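Local coordinates for uncharacterized protein (PDB 4GB5) that is of unknown function but has a SnoaL-like domain of the NTF2 clan, a fold whose cone-shaped pocket binds small molecules in many relatives, at residues 113-118 and 145-150; 72-77 and 100-105; 12-17 and 80-85; 90-95 and 122-127; 41-46 and 54-59. All blocks are in the same frame, centred on the assembly; numbering follows the deposited sequence.

Contact 1. Residues 113-118 and 145-150; sequences DRWLVV and ENAHLA
The indole of Trp115 and the methyl of Ala150 meet in a CH-pi contact: Ala150 CB stands 3.5 Å from the centroid of the six-membered ring of Trp115 and only 2° off its normal. The opposite face carries Val117 CG2, so methyl groups press on the ring from both sides. At the rim, Trp115 CD1 lies 3.3 Å from Glu145 O in the ring plane, with Ala147 CA close by. Next along the strand, Arg114 reaches Glu145 with both terminal nitrogens on one oxygen, NH1 to OE1 at 2.8 Å and NH2 to OE1 at 3.0 Å. Bends at chi2 and chi3 fold the Arg114 chain back, and Leu116 CB lies against one face of the guanidinium. Backbone bonds pair Leu116 with Glu145 in both directions. Asn146 ND2 gives a nearly straight bond to Arg114 O (2.9 Å, 169° at the hydrogen), with that oxygen in its own amide plane. An alanine at Trp115 would probably leave the Ala150 methyl without its ring face and open a gap between the strand and residues 147-150. In the second shell, Trp115 NE1 bonds Gln144 OE1 and the indole stacks on His101. The arrangement is the end of an antiparallel strand pair, 114-128 with 131-145, in the curved sheet of an NTF2-like fold, where the chain turns into helix 148-151.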
# COMPACT_ATOMS: atom_id res chain seq x y z
N ASP A 113 -17.86 -2.14 13.10
CA ASP A 113 -17.02 -1.20 13.81
C ASP A 113 -15.98 -0.54 12.95
O ASP A 113 -15.22 0.26 13.46
CB ASP A 113 -16.37 -1.84 15.02
CG ASP A 113 -15.31 -2.86 14.68
OD1 ASP A 113 -15.14 -3.16 13.50
OD2 ASP A 113 -14.69 -3.35 15.66
N ARG A 114 -15.97 -0.80 11.66
CA ARG A 114 -14.90 -0.25 10.83
C ARG A 114 -15.46 0.54 9.66
O ARG A 114 -16.20 -0.00 8.82
CB ARG A 114 -13.95 -1.33 10.31
CG ARG A 114 -12.69 -0.83 9.61
CD ARG A 114 -12.94 -0.61 8.17
NE ARG A 114 -12.95 -1.83 7.37
CZ ARG A 114 -13.95 -2.30 6.64
NH1 ARG A 114 -15.18 -1.79 6.68
NH2 ARG A 114 -13.77 -3.41 5.91
N TRP A 115 -15.13 1.83 9.63
CA TRP A 115 -15.49 2.71 8.54
C TRP A 115 -14.33 2.69 7.55
O TRP A 115 -13.20 3.05 7.88
CB TRP A 115 -15.69 4.15 9.07
CG TRP A 115 -15.90 5.18 8.01
CD1 TRP A 115 -16.59 5.05 6.80
CD2 TRP A 115 -15.44 6.54 8.05
NE1 TRP A 115 -16.55 6.26 6.12
CE2 TRP A 115 -15.83 7.16 6.86
CE3 TRP A 115 -14.69 7.27 8.97
CZ2 TRP A 115 -15.53 8.49 6.60
CZ3 TRP A 115 -14.38 8.56 8.69
CH2 TRP A 115 -14.83 9.18 7.52
N LEU A 116 -14.64 2.27 6.34
CA LEU A 116 -13.66 2.19 5.25
C LEU A 116 -13.93 3.23 4.21
O LEU A 116 -15.07 3.36 3.74
CB LEU A 116 -13.74 0.81 4.57
CG LEU A 116 -12.66 0.58 3.50
CD1 LEU A 116 -11.27 0.53 4.05
CD2 LEU A 116 -13.03 -0.72 2.75
N VAL A 117 -12.88 3.98 3.85
CA VAL A 117 -12.94 4.87 2.70
C VAL A 117 -11.85 4.45 1.75
O VAL A 117 -10.69 4.38 2.16
CB VAL A 117 -12.67 6.32 3.10
CG1 VAL A 117 -12.64 7.21 1.85
CG2 VAL A 117 -13.71 6.76 4.07
N VAL A 118 -12.20 4.19 0.49
CA VAL A 118 -11.21 3.98 -0.57
C VAL A 118 -11.40 5.06 -1.61
O VAL A 118 -12.52 5.52 -1.83
CB VAL A 118 -11.26 2.58 -1.21
CG1 VAL A 118 -10.67 1.50 -0.24
CG2 VAL A 118 -12.61 2.24 -1.64
N GLU A 145 -17.49 1.93 3.17
CA GLU A 145 -18.22 0.93 3.95
C GLU A 145 -18.48 1.44 5.35
O GLU A 145 -17.59 1.97 6.01
CB GLU A 145 -17.42 -0.35 4.00
CG GLU A 145 -18.17 -1.63 4.12
CD GLU A 145 -17.24 -2.78 3.80
OE1 GLU A 145 -16.51 -3.17 4.70
OE2 GLU A 145 -17.27 -3.29 2.64
N ASN A 146 -19.72 1.30 5.79
CA ASN A 146 -20.11 1.74 7.13
C ASN A 146 -19.92 3.24 7.36
O ASN A 146 -19.56 3.65 8.45
CB ASN A 146 -19.44 0.91 8.22
CG ASN A 146 -19.69 -0.58 8.06
OD1 ASN A 146 -20.82 -0.99 7.76
ND2 ASN A 146 -18.65 -1.39 8.19
N ALA A 147 -20.26 4.05 6.36
CA ALA A 147 -20.10 5.50 6.49
C ALA A 147 -20.95 6.06 7.63
O ALA A 147 -20.63 7.12 8.21
CB ALA A 147 -20.44 6.17 5.20
N HIS A 148 -22.03 5.37 7.97
CA HIS A 148 -22.88 5.83 9.08
C HIS A 148 -22.10 5.89 10.40
O HIS A 148 -22.48 6.62 11.31
CB HIS A 148 -24.10 4.94 9.25
CG HIS A 148 -23.79 3.59 9.83
ND1 HIS A 148 -23.24 2.57 9.10
CD2 HIS A 148 -23.95 3.10 11.09
CE1 HIS A 148 -23.07 1.51 9.86
NE2 HIS A 148 -23.50 1.80 11.08
N LEU A 149 -21.02 5.12 10.52
CA LEU A 149 -20.20 5.16 11.74
C LEU A 149 -19.42 6.48 11.89
O LEU A 149 -19.06 6.87 13.00
CB LEU A 149 -19.21 3.99 11.74
CG LEU A 149 -19.80 2.58 11.77
CD1 LEU A 149 -18.72 1.47 11.81
CD2 LEU A 149 -20.70 2.46 12.95
N ALA A 150 -19.12 7.13 10.78
CA ALA A 150 -18.45 8.43 10.84
C ALA A 150 -19.36 9.46 11.50
O ALA A 150 -18.89 10.46 12.02
CB ALA A 150 -18.05 8.87 9.45

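Contact 2. Residues 72-77 and 100-105; sequences FSATHH and EHWLPA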
# COMPACT_ATOMS: atom_id res chain seq x y z
N PHE A 72 -12.07 7.54 17.11
CA PHE A 72 -11.59 6.22 16.68
C PHE A 72 -10.57 5.61 17.58
O PHE A 72 -9.63 6.28 18.02
CB PHE A 72 -11.00 6.34 15.27
CG PHE A 72 -11.99 6.92 14.30
CD1 PHE A 72 -13.16 6.28 14.07
CD2 PHE A 72 -11.74 8.10 13.62
CE1 PHE A 72 -14.11 6.79 13.21
CE2 PHE A 72 -12.72 8.62 12.73
CZ PHE A 72 -13.89 7.97 12.55
N SER A 73 -10.70 4.31 17.84
CA SER A 73 -9.67 3.61 18.58
C SER A 73 -8.34 3.59 17.83
O SER A 73 -7.24 3.63 18.46
CB SER A 73 -10.10 2.18 18.81
OG SER A 73 -11.18 2.18 19.67
N ALA A 74 -8.43 3.46 16.52
CA ALA A 74 -7.27 3.43 15.67
C ALA A 74 -7.71 3.74 14.26
O ALA A 74 -8.88 3.59 13.92
CB ALA A 74 -6.60 2.07 15.70
N THR A 75 -6.76 4.16 13.46
CA THR A 75 -6.95 4.29 12.03
C THR A 75 -5.73 3.75 11.31
O THR A 75 -4.65 3.62 11.90
CB THR A 75 -7.21 5.72 11.59
OG1 THR A 75 -6.12 6.56 11.99
CG2 THR A 75 -8.47 6.30 12.20
N HIS A 76 -5.89 3.44 10.02
CA HIS A 76 -4.77 3.08 9.17
C HIS A 76 -5.03 3.60 7.76
O HIS A 76 -6.02 3.25 7.13
CB HIS A 76 -4.55 1.56 9.10
CG HIS A 76 -3.25 1.17 8.47
ND1 HIS A 76 -2.07 1.18 9.18
CD2 HIS A 76 -2.93 0.78 7.22
CE1 HIS A 76 -1.09 0.81 8.39
NE2 HIS A 76 -1.58 0.58 7.20
N HIS A 77 -4.11 4.44 7.31
CA HIS A 77 -4.13 4.96 5.96
C HIS A 77 -3.05 4.30 5.16
O HIS A 77 -1.88 4.52 5.45
CB HIS A 77 -3.90 6.48 5.94
CG HIS A 77 -5.02 7.27 6.53
ND1 HIS A 77 -5.31 7.22 7.86
CD2 HIS A 77 -5.87 8.16 5.98
CE1 HIS A 77 -6.35 8.01 8.12
NE2 HIS A 77 -6.70 8.61 6.99
N GLU A 100 -8.85 3.04 6.88
CA GLU A 100 -9.64 2.27 7.82
C GLU A 100 -9.76 3.06 9.12
O GLU A 100 -8.76 3.58 9.60
CB GLU A 100 -8.98 0.95 8.14
CG GLU A 100 -8.97 -0.00 6.98
CD GLU A 100 -7.96 -1.12 7.19
OE1 GLU A 100 -6.73 -0.83 7.25
OE2 GLU A 100 -8.40 -2.27 7.30
N HIS A 101 -10.96 3.06 9.72
CA HIS A 101 -11.18 3.78 10.98
C HIS A 101 -12.02 2.86 11.88
O HIS A 101 -13.16 2.49 11.51
CB HIS A 101 -11.97 5.06 10.77
CG HIS A 101 -11.54 5.90 9.61
ND1 HIS A 101 -11.83 5.58 8.30
CD2 HIS A 101 -10.91 7.10 9.56
CE1 HIS A 101 -11.37 6.51 7.49
NE2 HIS A 101 -10.79 7.44 8.23
N TRP A 102 -11.49 2.48 13.03
CA TRP A 102 -12.17 1.58 13.95
C TRP A 102 -12.78 2.33 15.09
O TRP A 102 -12.09 3.09 15.77
CB TRP A 102 -11.20 0.53 14.46
CG TRP A 102 -10.82 -0.52 13.42
CD1 TRP A 102 -11.53 -1.64 13.10
CD2 TRP A 102 -9.68 -0.51 12.58
NE1 TRP A 102 -10.88 -2.32 12.11
CE2 TRP A 102 -9.73 -1.67 11.79
CE3 TRP A 102 -8.59 0.35 12.43
CZ2 TRP A 102 -8.76 -1.96 10.86
CZ3 TRP A 102 -7.61 0.02 11.51
CH2 TRP A 102 -7.74 -1.10 10.72
N LEU A 103 -14.06 2.10 15.30
CA LEU A 103 -14.77 2.68 16.44
C LEU A 103 -14.56 1.80 17.65
O LEU A 103 -14.47 0.59 17.55
CB LEU A 103 -16.28 2.75 16.18
CG LEU A 103 -16.72 3.84 15.20
CD1 LEU A 103 -16.51 5.20 15.84
CD2 LEU A 103 -15.95 3.80 13.87
N PRO A 104 -14.52 2.42 18.83
CA PRO A 104 -14.46 1.62 20.05
C PRO A 104 -15.72 0.80 20.22
O PRO A 104 -16.79 1.16 19.78
CB PRO A 104 -14.34 2.67 21.16
CG PRO A 104 -14.93 3.89 20.59
CD PRO A 104 -14.67 3.86 19.10
N ALA A 105 -15.58 -0.31 20.91
CA ALA A 105 -16.69 -1.17 21.22
C ALA A 105 -17.83 -0.47 21.94
O ALA A 105 -19.01 -0.82 21.76
CB ALA A 105 -16.18 -2.38 22.05
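Strands 74-77 and 100-102 run antiparallel, their axes 4.7 Å apart at 175°, with Thr75 and His101 as a non-hydrogen-bonded pair and His76 and Glu100 as a hydrogen-bonded one. They are the open end of the long beta hairpin 74-87/90-102 in the SnoaL-like sheet. On the face of Thr75 and His101, the ring of Phe72 receives His101 CB over its centre, a CH-pi contact 3.7 Å from the centroid and 12° off the normal. The two rings themselves meet obliquely. Leu103 lies alongside Phe72 and brings CD2 to the ring edge, 3.6 Å from CE1. His77 completes the aromatic cluster, its ring set obliquely to that of His101. Thr75 puts CG2 3.7 Å from His101 CD2; its hydroxyl takes the position between the backbone N and the carbonyl carbon and bonds Asp25. His101 ND1 is held by Trp115 O on the next strand. The other face carries His76, Glu100 and Trp102 and is met by the third subunit: Arg98 of that subunit forms a salt bridge with Glu100, and its Tyr143 stacks on Trp102. Within the hairpin, His76 and Glu100 lie side by side, ring and carboxylate planes 81° apart. Glu100 OE1 comes no nearer to the His76 side chain than CB, at 3.7 Å.

Contact 3. Residues 12-17 and 80-85; sequences EIIELF and TGHVVT
His82 meets two side chains of helix 6-25, Ile14 over one ring face and Phe17 at its edge. Ile14 holds CG2 anti to the backbone N, with CG1 beside it, and the two branches do different work: CG2 sits over the centre of the imidazole, 3.8 Å from the centroid and 8° off the normal, while CG1 touches both His82 CB (3.9 Å) and Val84 CG2 (4.0 Å). His82 has CG anti to its own carbonyl carbon, which brings that ring carbon up to both Ile14 branches. The ring comes edge first toward the Phe17 face in an offset edge-to-face pair, centroids 5.5 Å apart and planes at 66°. His82 CD2 stands 4.0 Å from Phe17 CG, and NE2 lies 3.8 Å from Phe17 CB. An alanine at His82 would probably leave Ile14 CG2 and the face of Phe17 without their ring, opening a gap between helix and strand. Farther along, Ile13 CG2 meets Val84 CG1 at 4.1 Å; Ile13 also packs on Ala91 and Ile93 of strand 90-102. No hydrogen bond joins the two segments; what they share is side-chain packing. Glu15 takes no part in it but accepts from Val84 N of the third subunit. Axes 9.7 Å apart, crossing at 138°, fit a helix lying across a sheet, as the long N-terminal helix does in the alpha+beta cone of NTF2-like proteins.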
# COMPACT_ATOMS: atom_id res chain seq x y z
N GLU A 12 11.12 13.08 -1.90
CA GLU A 12 10.70 13.85 -0.73
C GLU A 12 9.19 14.07 -0.74
O GLU A 12 8.53 14.01 0.32
CB GLU A 12 11.48 15.16 -0.61
CG GLU A 12 12.93 14.96 -0.15
CD GLU A 12 13.72 16.25 -0.07
OE1 GLU A 12 13.15 17.31 -0.39
OE2 GLU A 12 14.91 16.19 0.34
N ILE A 13 8.63 14.29 -1.94
CA ILE A 13 7.18 14.49 -2.09
C ILE A 13 6.47 13.18 -1.76
O ILE A 13 5.45 13.18 -1.05
CB ILE A 13 6.85 15.01 -3.49
CG1 ILE A 13 7.32 16.44 -3.62
CG2 ILE A 13 5.34 14.89 -3.81
CD1 ILE A 13 7.29 16.90 -5.07
N ILE A 14 6.97 12.06 -2.26
CA ILE A 14 6.35 10.77 -1.92
C ILE A 14 6.44 10.54 -0.42
O ILE A 14 5.45 10.12 0.21
CB ILE A 14 6.91 9.61 -2.78
CG1 ILE A 14 6.48 9.80 -4.21
CG2 ILE A 14 6.42 8.24 -2.26
CD1 ILE A 14 7.09 8.89 -5.22
N GLU A 15 7.58 10.81 0.18
CA GLU A 15 7.73 10.60 1.63
C GLU A 15 6.76 11.45 2.41
O GLU A 15 6.31 11.05 3.48
CB GLU A 15 9.16 10.93 2.03
CG GLU A 15 9.48 10.71 3.46
CD GLU A 15 10.96 10.80 3.74
OE1 GLU A 15 11.72 9.83 3.49
OE2 GLU A 15 11.36 11.89 4.20
N LEU A 16 6.39 12.63 1.91
CA LEU A 16 5.40 13.44 2.63
C LEU A 16 4.12 12.72 2.86
O LEU A 16 3.43 12.96 3.87
CB LEU A 16 4.99 14.69 1.86
CG LEU A 16 5.86 15.90 1.97
CD1 LEU A 16 5.35 16.97 1.05
CD2 LEU A 16 5.81 16.40 3.41
N PHE A 17 3.76 11.82 1.95
CA PHE A 17 2.55 11.04 2.13
C PHE A 17 2.68 10.01 3.25
O PHE A 17 1.68 9.67 3.88
CB PHE A 17 2.12 10.38 0.81
CG PHE A 17 1.52 11.36 -0.11
CD1 PHE A 17 0.12 11.51 -0.14
CD2 PHE A 17 2.26 12.18 -0.92
CE1 PHE A 17 -0.49 12.42 -0.97
CE2 PHE A 17 1.67 13.12 -1.71
CZ PHE A 17 0.27 13.24 -1.77
N THR A 80 -0.83 4.65 -1.71
CA THR A 80 -0.05 3.94 -2.69
C THR A 80 -0.18 4.56 -4.06
O THR A 80 -1.06 5.43 -4.30
CB THR A 80 -0.54 2.48 -2.80
OG1 THR A 80 -1.92 2.45 -3.22
CG2 THR A 80 -0.43 1.77 -1.51
N GLY A 81 0.66 4.17 -5.01
CA GLY A 81 0.40 4.54 -6.40
C GLY A 81 0.61 6.00 -6.74
O GLY A 81 -0.09 6.55 -7.58
N HIS A 82 1.61 6.63 -6.15
CA HIS A 82 1.84 8.07 -6.32
C HIS A 82 2.20 8.42 -7.75
O HIS A 82 3.12 7.83 -8.32
CB HIS A 82 2.95 8.57 -5.37
CG HIS A 82 2.80 8.05 -3.99
ND1 HIS A 82 3.16 6.76 -3.66
CD2 HIS A 82 2.37 8.64 -2.85
CE1 HIS A 82 2.95 6.58 -2.37
NE2 HIS A 82 2.44 7.69 -1.86
N VAL A 83 1.50 9.40 -8.33
CA VAL A 83 1.78 9.92 -9.65
C VAL A 83 2.08 11.40 -9.44
O VAL A 83 1.19 12.18 -9.06
CB VAL A 83 0.57 9.73 -10.53
CG1 VAL A 83 0.82 10.31 -11.90
CG2 VAL A 83 0.15 8.27 -10.65
N VAL A 84 3.37 11.76 -9.60
CA VAL A 84 3.89 13.05 -9.16
C VAL A 84 4.34 13.84 -10.37
O VAL A 84 5.11 13.34 -11.19
CB VAL A 84 5.08 12.83 -8.22
CG1 VAL A 84 5.69 14.15 -7.84
CG2 VAL A 84 4.69 12.02 -6.97
N THR A 85 3.86 15.08 -10.48
CA THR A 85 4.28 15.97 -11.53
C THR A 85 4.86 17.21 -10.91
O THR A 85 4.18 17.85 -10.13
CB THR A 85 3.08 16.32 -12.41
OG1 THR A 85 2.44 15.09 -12.83
CG2 THR A 85 3.50 17.10 -13.64

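Contact 4. Residues 90-95 and 122-127; sequences RATIHA and DNEAVR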
# COMPACT_ATOMS: atom_id res chain seq x y z
N ARG A 90 6.53 23.74 -7.32
CA ARG A 90 5.16 23.20 -7.17
C ARG A 90 5.08 21.79 -7.71
O ARG A 90 5.83 21.40 -8.57
CB ARG A 90 4.17 24.03 -7.97
CG ARG A 90 4.13 25.47 -7.56
CD ARG A 90 3.00 26.20 -8.30
NE ARG A 90 2.89 27.61 -7.92
CZ ARG A 90 2.13 28.07 -6.93
NH1 ARG A 90 1.36 27.25 -6.22
NH2 ARG A 90 2.15 29.38 -6.65
N ALA A 91 4.16 21.02 -7.15
CA ALA A 91 3.90 19.70 -7.67
C ALA A 91 2.44 19.35 -7.50
O ALA A 91 1.76 19.87 -6.61
CB ALA A 91 4.78 18.63 -6.97
N THR A 92 1.98 18.44 -8.35
CA THR A 92 0.71 17.77 -8.13
C THR A 92 0.95 16.31 -7.86
O THR A 92 1.90 15.72 -8.39
CB THR A 92 -0.22 17.88 -9.34
OG1 THR A 92 0.40 17.31 -10.49
CG2 THR A 92 -0.51 19.33 -9.63
N ILE A 93 0.13 15.72 -7.01
CA ILE A 93 0.23 14.31 -6.75
C ILE A 93 -1.15 13.70 -6.76
O ILE A 93 -2.02 14.11 -6.01
CB ILE A 93 0.81 14.03 -5.39
CG1 ILE A 93 2.09 14.82 -5.13
CG2 ILE A 93 1.04 12.54 -5.24
CD1 ILE A 93 1.93 16.16 -4.51
N HIS A 94 -1.29 12.65 -7.55
CA HIS A 94 -2.45 11.79 -7.51
C HIS A 94 -2.04 10.50 -6.85
O HIS A 94 -0.99 9.93 -7.19
CB HIS A 94 -2.96 11.53 -8.92
CG HIS A 94 -3.96 10.43 -9.02
ND1 HIS A 94 -5.32 10.68 -8.87
CD2 HIS A 94 -3.84 9.12 -9.29
CE1 HIS A 94 -5.98 9.53 -9.03
NE2 HIS A 94 -5.10 8.57 -9.24
N ALA A 95 -2.84 10.01 -5.93
CA ALA A 95 -2.50 8.74 -5.27
C ALA A 95 -3.74 7.97 -4.91
O ALA A 95 -4.82 8.54 -4.75
CB ALA A 95 -1.60 8.96 -4.02
N ASP A 122 -5.88 13.92 -4.70
CA ASP A 122 -5.40 14.75 -5.78
C ASP A 122 -4.95 16.06 -5.14
O ASP A 122 -5.74 16.95 -4.85
CB ASP A 122 -6.44 14.95 -6.86
CG ASP A 122 -6.73 13.67 -7.60
OD1 ASP A 122 -5.92 13.30 -8.49
OD2 ASP A 122 -7.73 13.01 -7.25
N ASN A 123 -3.67 16.07 -4.79
CA ASN A 123 -3.09 17.04 -3.89
C ASN A 123 -2.10 17.94 -4.59
O ASN A 123 -1.68 17.65 -5.71
CB ASN A 123 -2.36 16.29 -2.77
CG ASN A 123 -3.29 15.63 -1.80
OD1 ASN A 123 -4.51 15.61 -1.99
ND2 ASN A 123 -2.71 15.02 -0.73
N GLU A 124 -1.75 19.05 -3.95
CA GLU A 124 -0.68 19.93 -4.40
C GLU A 124 0.37 20.06 -3.33
O GLU A 124 0.08 20.00 -2.13
CB GLU A 124 -1.21 21.33 -4.81
CG GLU A 124 -2.20 21.26 -5.96
CD GLU A 124 -2.95 22.54 -6.28
OE1 GLU A 124 -2.85 23.52 -5.52
OE2 GLU A 124 -3.67 22.56 -7.29
N ALA A 125 1.61 20.21 -3.76
CA ALA A 125 2.71 20.49 -2.83
C ALA A 125 3.48 21.70 -3.28
O ALA A 125 3.44 22.07 -4.45
CB ALA A 125 3.64 19.30 -2.73
N VAL A 126 4.13 22.35 -2.34
CA VAL A 126 5.00 23.47 -2.61
C VAL A 126 6.32 23.30 -1.90
O VAL A 126 6.40 22.70 -0.79
CB VAL A 126 4.37 24.81 -2.20
CG1 VAL A 126 3.11 25.05 -2.99
CG2 VAL A 126 4.07 24.85 -0.77
N ARG A 127 7.37 23.75 -2.56
CA ARG A 127 8.69 23.67 -1.97
C ARG A 127 8.92 24.91 -1.11
O ARG A 127 9.07 26.02 -1.60
CB ARG A 127 9.77 23.54 -3.05
CG ARG A 127 11.19 23.34 -2.49
CD ARG A 127 12.28 24.00 -3.38
NE ARG A 127 12.24 23.54 -4.77
CZ ARG A 127 12.68 22.36 -5.18
NH1 ARG A 127 12.61 22.01 -6.46
NH2 ARG A 127 13.20 21.50 -4.30
O HOH W 1 1.26 23.92 -5.82
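Two inner, neighbouring strands of the NTF2-like sheet, 90-102 and 114-128, run antiparallel here, with axes 4.6 Å apart at 154°. Ala91 pairs with Ala125 and Ile93 with Asn123 in hydrogen-bonded register, each pair bonded in both directions. Between and beyond them, Arg90, Thr92 and His94 stand opposite Val126, Glu124 and Asp122 in non-hydrogen-bonded pairs. The face of Ala91, Ile93, Asn123 and Ala125 looks to helix 6-25, whose Ile13 packs on Ala91 and Ile93. On it Ile93 CD1 reaches diagonally to Ala125 CB at 4.0 Å, and the methyls of Ala91 and Ala125 stand 4.4 Å apart, CB to CB. Asn123 OD1 accepts from Lys138 N on the next strand. At the Arg90 end of the other face, a water donates to Ala125 O (3.2 Å) and weakly accepts from Arg90 NH1. At the far end His94 has CG anti to the backbone N (chi1 168°), its side chain beside that of Asp122 and pointing the same way. Its second nitrogen, NE2, bonds Asp22 of the second subunit, so carboxylates meet the ring at both nitrogens. His94 ND1 gives its N-H to Asp122 OD1 at 2.7 Å, in the ring plane and on the syn side of the carboxylate, but tilted 28° out of the carboxylate plane.

Contact 5. Residues 41-46 and 54-59; sequences LTIDFE and MTVPLS
Ile43 and Met54, a selenomethionine in this crystal, lie side by side and point the same way, with Ile43 CD1 3.5 Å from Met54 CE. Ile43 CG1 and Met54 CG both lie between the backbone N and the carbonyl carbon (chi1 54° for Ile43), and the Met54 chain then runs on extended. This is the closer-packed apolar face, and Met54 forms its exposed end. Val56 CG2 adds a looser touch to Ile43 CD1 at 4.3 Å, and Leu41 CD2 meets Leu58 CD1 at the same distance, where the chain enters helix 58-69. Tyr61 of that helix packs on Leu41, Ile43 and Val56. The other face is polar and more open to solvent at the exposed Thr55: Thr42 OG1 and Thr55 OG1 share a hydrogen bond of 2.8 Å across a non-hydrogen-bonded backbone pair, whose side chains sit obliquely to each other. Four backbone bonds frame that pair, two linking Leu41 with Val56 and two linking Ile43 with Met54. Past the strand, Asp44 OD1 accepts from Glu46 N in an Asx turn that leads into helix 46-49. Strand 54-56 is outermost in the sheet within this chain. The chemistry thus implies an antiparallel strand pair at the border of the sheet, apolar on one face, where Leu41, Ile43 and Val56 meet the helix, and polar on the other, where the Thr42-Thr55 bond probably helps satisfy both hydroxyls.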
# COMPACT_ATOMS: atom_id res chain seq x y z
N LEU A 41 -3.74 25.88 4.75
CA LEU A 41 -3.87 24.65 3.98
C LEU A 41 -5.24 24.66 3.31
O LEU A 41 -6.26 25.00 3.93
CB LEU A 41 -3.81 23.46 4.96
CG LEU A 41 -4.05 22.04 4.45
CD1 LEU A 41 -3.01 21.74 3.39
CD2 LEU A 41 -3.97 21.00 5.50
N THR A 42 -5.31 24.26 2.03
CA THR A 42 -6.58 24.05 1.39
C THR A 42 -7.01 22.59 1.52
O THR A 42 -6.21 21.70 1.29
CB THR A 42 -6.51 24.45 -0.08
OG1 THR A 42 -6.25 25.85 -0.14
CG2 THR A 42 -7.82 24.18 -0.76
N ILE A 43 -8.26 22.37 1.94
CA ILE A 43 -8.78 21.03 2.13
C ILE A 43 -10.11 20.83 1.41
O ILE A 43 -10.92 21.72 1.36
CB ILE A 43 -8.97 20.70 3.61
CG1 ILE A 43 -9.82 21.76 4.27
CG2 ILE A 43 -7.63 20.63 4.31
CD1 ILE A 43 -10.23 21.40 5.70
N ASP A 44 -10.29 19.65 0.83
CA ASP A 44 -11.51 19.30 0.17
C ASP A 44 -11.81 17.84 0.44
O ASP A 44 -11.21 16.91 -0.18
CB ASP A 44 -11.39 19.57 -1.32
CG ASP A 44 -12.63 19.14 -2.11
OD1 ASP A 44 -13.53 18.48 -1.53
OD2 ASP A 44 -12.68 19.44 -3.33
N PHE A 45 -12.73 17.61 1.37
CA PHE A 45 -13.18 16.26 1.69
C PHE A 45 -14.65 16.13 1.30
O PHE A 45 -15.39 15.29 1.79
CB PHE A 45 -13.00 16.00 3.20
CG PHE A 45 -11.56 16.12 3.64
CD1 PHE A 45 -10.61 15.20 3.22
CD2 PHE A 45 -11.15 17.14 4.49
CE1 PHE A 45 -9.27 15.31 3.61
CE2 PHE A 45 -9.80 17.26 4.88
CZ PHE A 45 -8.87 16.35 4.44
N GLU A 46 -15.08 17.00 0.40
CA GLU A 46 -16.51 17.09 0.06
C GLU A 46 -17.13 15.77 -0.39
O GLU A 46 -18.28 15.46 -0.05
CB GLU A 46 -16.73 18.15 -1.02
CG GLU A 46 -18.20 18.44 -1.25
CD GLU A 46 -18.43 19.64 -2.17
OE1 GLU A 46 -17.50 20.03 -2.92
OE2 GLU A 46 -19.55 20.19 -2.13
N MSE A 54 -12.28 24.42 1.53
CA MSE A 54 -11.95 25.61 2.26
C MSE A 54 -10.46 25.76 2.44
O MSE A 54 -9.71 24.79 2.33
CB MSE A 54 -12.65 25.63 3.61
CG MSE A 54 -12.52 24.42 4.44
SE MSE A 54 -13.80 24.51 5.92
CE MSE A 54 -13.06 23.05 6.96
N THR A 55 -10.02 26.98 2.72
CA THR A 55 -8.61 27.22 3.01
C THR A 55 -8.60 27.68 4.45
O THR A 55 -9.28 28.66 4.77
CB THR A 55 -7.98 28.27 2.09
OG1 THR A 55 -8.05 27.81 0.73
CG2 THR A 55 -6.57 28.49 2.45
N VAL A 56 -7.89 26.95 5.30
CA VAL A 56 -7.99 27.13 6.74
C VAL A 56 -6.61 27.26 7.39
O VAL A 56 -5.63 26.72 6.89
CB VAL A 56 -8.74 25.97 7.43
CG1 VAL A 56 -10.17 25.86 6.86
CG2 VAL A 56 -7.98 24.66 7.31
N PRO A 57 -6.53 28.00 8.51
CA PRO A 57 -5.28 27.97 9.25
C PRO A 57 -4.91 26.56 9.64
O PRO A 57 -5.76 25.74 10.00
CB PRO A 57 -5.62 28.76 10.51
CG PRO A 57 -6.69 29.70 10.08
CD PRO A 57 -7.54 28.84 9.18
N LEU A 58 -3.61 26.31 9.65
CA LEU A 58 -3.15 24.96 9.97
C LEU A 58 -3.53 24.56 11.40
O LEU A 58 -3.89 23.40 11.61
CB LEU A 58 -1.66 24.84 9.71
CG LEU A 58 -1.09 23.45 9.85
CD1 LEU A 58 -1.82 22.47 8.91
CD2 LEU A 58 0.40 23.51 9.57
N SER A 59 -3.53 25.49 12.36
CA SER A 59 -3.86 25.10 13.72
C SER A 59 -5.34 24.70 13.84
O SER A 59 -5.70 23.84 14.63
CB SER A 59 -3.48 26.18 14.71
OG SER A 59 -4.26 27.31 14.50

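All five contacts reach one mixed sheet, ordered 54-56, 41-44, 131-145, 114-128, 90-102, 74-87. Contact 5 ties its outermost pair at one border and contact 2 the pair at the other. Contacts 1 and 2 touch at one end of the sheet, centres 9 Å apart; contacts 3 and 4 touch at the opposite end, 8 Å apart, and contact 3 lays helix 6-25 on the sheet. Contacts 1 and 4 share strand 114-128 yet lie 27 Å apart, while contact 5 stands about 15 Å from contact 4, centre to centre. Along the chain, contact 5 forms within the span bridged by contact 3, and contact 2 closes before contact 1 opens. Contacts 1 to 4 also meet other subunits, so the same strands build both the single fold and the trimer.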